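Local coordinates for protein endoglucanase (Ruminococcus champanellensis, PDB 6WQV) that probably hydrolyses the internal beta-1,4-glycosidic bonds of cellulose and other plant polysaccharides as a broad-specificity family 5 endoglucanase, at residues I240-P245 with E305-I310. Numbering follows the deposited sequence.
Sequences IHSYSP and ENYLRI. With GLC (alpha-D-glucopyranose), chain E.
A buried hydrogen bond from a tyrosine hydroxyl links helix 297-313 on the outside of the barrel to the loop that leaves the C-terminal end of strand 236-241. With chi1 at -163°, CG of Tyr307 lies opposite the backbone nitrogen and the ring extends from the helix to the loop, where its OH donates a hydrogen bond to Ser242 O at 2.8 Å. The donor lies in the carbonyl plane on a lone pair, with a C=O...O angle of 138°, while Ser242 CB packs beside the hydroxyl at 3.5 Å from Tyr307 OH. Farther along the same ring edge, Ser244 O lies in the ring plane, 3.9 Å from Tyr307 CE2; this carbonyl takes a hydrogen bond from Trp303 NE1, one turn earlier on the helix, and merely touches the tyrosine ring. Phe289 stacks on the tyrosine ring. The serine hydroxyls pair within the loop, Ser242 OG to Ser244 OG at 2.7 Å, bridging the residues that flank Tyr243, the centre of an inverse gamma turn. A phenylalanine in place of Tyr307 would probably keep much of the ring packing but leave Ser242 O without this buried donor. The side chains of His241 and Tyr243 start out away from the helix; His241 ND1 is hydrogen-bonded to glucose O1 at 2.9 Å, and Tyr243 OH comes to 3.5 Å from glucose C5. The arrangement is that of a TIM barrel, whose outer helix packs behind a strand-end loop lining the glycan pocket.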
loop_
_atom_site.group_PDB
_atom_site.type_symbol
_atom_site.label_atom_id
_atom_site.label_comp_id
_atom_site.label_asym_id
_atom_site.label_seq_id
_atom_site.Cartn_x
_atom_site.Cartn_y
_atom_site.Cartn_z
ATOM N N ILE A 240 -2.778 6.541 -3.667
ATOM C CA ILE A 240 -3.905 6.191 -4.511
ATOM C C ILE A 240 -3.630 4.808 -5.093
ATOM O O ILE A 240 -2.546 4.569 -5.639
ATOM C CB ILE A 240 -4.083 7.215 -5.643
ATOM C CG1 ILE A 240 -4.413 8.612 -5.090
ATOM C CG2 ILE A 240 -5.132 6.724 -6.628
ATOM C CD1 ILE A 240 -5.664 8.700 -4.226
ATOM N N HIS A 241 -4.596 3.899 -4.979
ATOM C CA HIS A 241 -4.549 2.648 -5.732
ATOM C C HIS A 241 -5.311 2.870 -7.035
ATOM O O HIS A 241 -6.400 3.461 -7.042
ATOM C CB HIS A 241 -5.186 1.496 -4.952
ATOM C CG HIS A 241 -4.602 1.281 -3.587
ATOM N ND1 HIS A 241 -5.022 0.262 -2.756
ATOM C CD2 HIS A 241 -3.663 1.964 -2.895
ATOM C CE1 HIS A 241 -4.366 0.331 -1.612
ATOM N NE2 HIS A 241 -3.533 1.353 -1.670
ATOM N N SER A 242 -4.735 2.424 -8.155
ATOM C CA SER A 242 -5.346 2.701 -9.455
ATOM C C SER A 242 -5.186 1.506 -10.393
ATOM O O SER A 242 -4.285 1.455 -11.235
ATOM C CB SER A 242 -4.810 4.007 -10.061
ATOM O OG SER A 242 -5.592 4.429 -11.165
ATOM N N TYR A 243 -6.095 0.544 -10.253
ATOM C CA TYR A 243 -6.141 -0.627 -11.128
ATOM C C TYR A 243 -6.974 -0.240 -12.341
ATOM O O TYR A 243 -8.168 -0.533 -12.438
ATOM C CB TYR A 243 -6.758 -1.806 -10.395
ATOM C CG TYR A 243 -5.946 -2.375 -9.265
ATOM C CD1 TYR A 243 -5.961 -1.798 -8.006
ATOM C CD2 TYR A 243 -5.201 -3.529 -9.442
ATOM C CE1 TYR A 243 -5.238 -2.345 -6.954
ATOM C CE2 TYR A 243 -4.479 -4.082 -8.401
ATOM C CZ TYR A 243 -4.489 -3.484 -7.166
ATOM O OH TYR A 243 -3.767 -4.042 -6.139
ATOM N N SER A 244 -6.322 0.431 -13.288
ATOM C CA SER A 244 -7.008 1.125 -14.357
ATOM C C SER A 244 -6.476 0.681 -15.711
ATOM O O SER A 244 -5.258 0.504 -15.870
ATOM C CB SER A 244 -6.783 2.636 -14.204
ATOM O OG SER A 244 -7.085 3.065 -12.884
ATOM N N PRO A 245 -7.353 0.508 -16.712
ATOM C CA PRO A 245 -8.820 0.631 -16.616
ATOM C C PRO A 245 -9.452 -0.556 -15.892
ATOM O O PRO A 245 -8.990 -1.682 -16.054
ATOM C CB PRO A 245 -9.264 0.690 -18.074
ATOM C CG PRO A 245 -8.215 -0.064 -18.819
ATOM C CD PRO A 245 -6.917 0.243 -18.096
ATOM N N GLU A 305 3.534 -1.065 -20.516
ATOM C CA GLU A 305 4.459 -0.068 -21.037
ATOM C C GLU A 305 3.861 1.328 -20.917
ATOM O O GLU A 305 4.533 2.272 -20.487
ATOM C CB GLU A 305 4.772 -0.336 -22.511
ATOM C CG GLU A 305 5.431 -1.656 -22.835
ATOM C CD GLU A 305 5.663 -1.823 -24.332
ATOM O OE1 GLU A 305 4.787 -1.410 -25.126
ATOM O OE2 GLU A 305 6.724 -2.360 -24.710
ATOM N N ASN A 306 2.591 1.471 -21.286
ATOM C CA ASN A 306 1.978 2.795 -21.301
ATOM C C ASN A 306 1.663 3.283 -19.894
ATOM O O ASN A 306 1.798 4.479 -19.612
ATOM C CB ASN A 306 0.739 2.776 -22.185
ATOM C CG ASN A 306 1.087 2.861 -23.643
ATOM O OD1 ASN A 306 1.403 3.939 -24.147
ATOM N ND2 ASN A 306 1.068 1.721 -24.331
ATOM N N TYR A 307 1.238 2.387 -18.998
ATOM C CA TYR A 307 0.968 2.795 -17.619
ATOM C C TYR A 307 2.205 3.447 -17.001
ATOM O O TYR A 307 2.143 4.576 -16.493
ATOM C CB TYR A 307 0.493 1.585 -16.801
ATOM C CG TYR A 307 -0.195 1.932 -15.484
ATOM C CD1 TYR A 307 0.511 2.538 -14.461
ATOM C CD2 TYR A 307 -1.538 1.650 -15.279
ATOM C CE1 TYR A 307 -0.099 2.859 -13.273
ATOM C CE2 TYR A 307 -2.158 1.970 -14.091
ATOM C CZ TYR A 307 -1.432 2.576 -13.095
ATOM O OH TYR A 307 -2.022 2.897 -11.898
ATOM N N LEU A 308 3.353 2.767 -17.065
ATOM C CA LEU A 308 4.560 3.301 -16.444
ATOM C C LEU A 308 5.064 4.540 -17.172
ATOM O O LEU A 308 5.553 5.483 -16.530
ATOM C CB LEU A 308 5.643 2.229 -16.379
ATOM C CG LEU A 308 5.598 1.267 -15.199
ATOM C CD1 LEU A 308 5.844 1.989 -13.871
ATOM C CD2 LEU A 308 4.292 0.507 -15.127
ATOM N N ARG A 309 4.966 4.565 -18.508
ATOM C CA ARG A 309 5.402 5.735 -19.263
ATOM C C ARG A 309 4.584 6.957 -18.872
ATOM O O ARG A 309 5.134 8.032 -18.605
ATOM C CB ARG A 309 5.292 5.479 -20.773
ATOM C CG ARG A 309 5.723 6.657 -21.666
ATOM C CD ARG A 309 5.453 6.450 -23.167
ATOM N NE ARG A 309 4.045 6.169 -23.424
ATOM C CZ ARG A 309 3.099 7.098 -23.468
ATOM N NH1 ARG A 309 3.411 8.373 -23.285
ATOM N NH2 ARG A 309 1.839 6.748 -23.694
ATOM N N ILE A 310 3.262 6.806 -18.835
ATOM C CA ILE A 310 2.405 7.939 -18.497
ATOM C C ILE A 310 2.606 8.349 -17.042
ATOM O O ILE A 310 2.724 9.544 -16.734
ATOM C CB ILE A 310 0.935 7.609 -18.813
ATOM C CG1 ILE A 310 0.740 7.388 -20.314
ATOM C CG2 ILE A 310 0.039 8.744 -18.350
ATOM C CD1 ILE A 310 -0.594 6.741 -20.671
HETATM C C1 GLC E . -6.781 -3.296 -2.855
HETATM C C2 GLC E . -6.209 -4.067 -1.681
HETATM C C3 GLC E . -5.535 -5.351 -1.913
HETATM C C4 GLC E . -6.319 -6.195 -2.890
HETATM C C5 GLC E . -6.375 -5.419 -4.185
HETATM C C6 GLC E . -6.934 -6.194 -5.366
HETATM O O1 GLC E . -5.969 -2.369 -3.446
HETATM O O2 GLC E . -5.375 -3.133 -0.929
HETATM O O3 GLC E . -5.453 -6.036 -0.608
HETATM O O4 GLC E . -5.671 -7.463 -3.039
HETATM O O5 GLC E . -7.228 -4.223 -3.984
HETATM O O6 GLC E . -8.234 -6.543 -5.165
#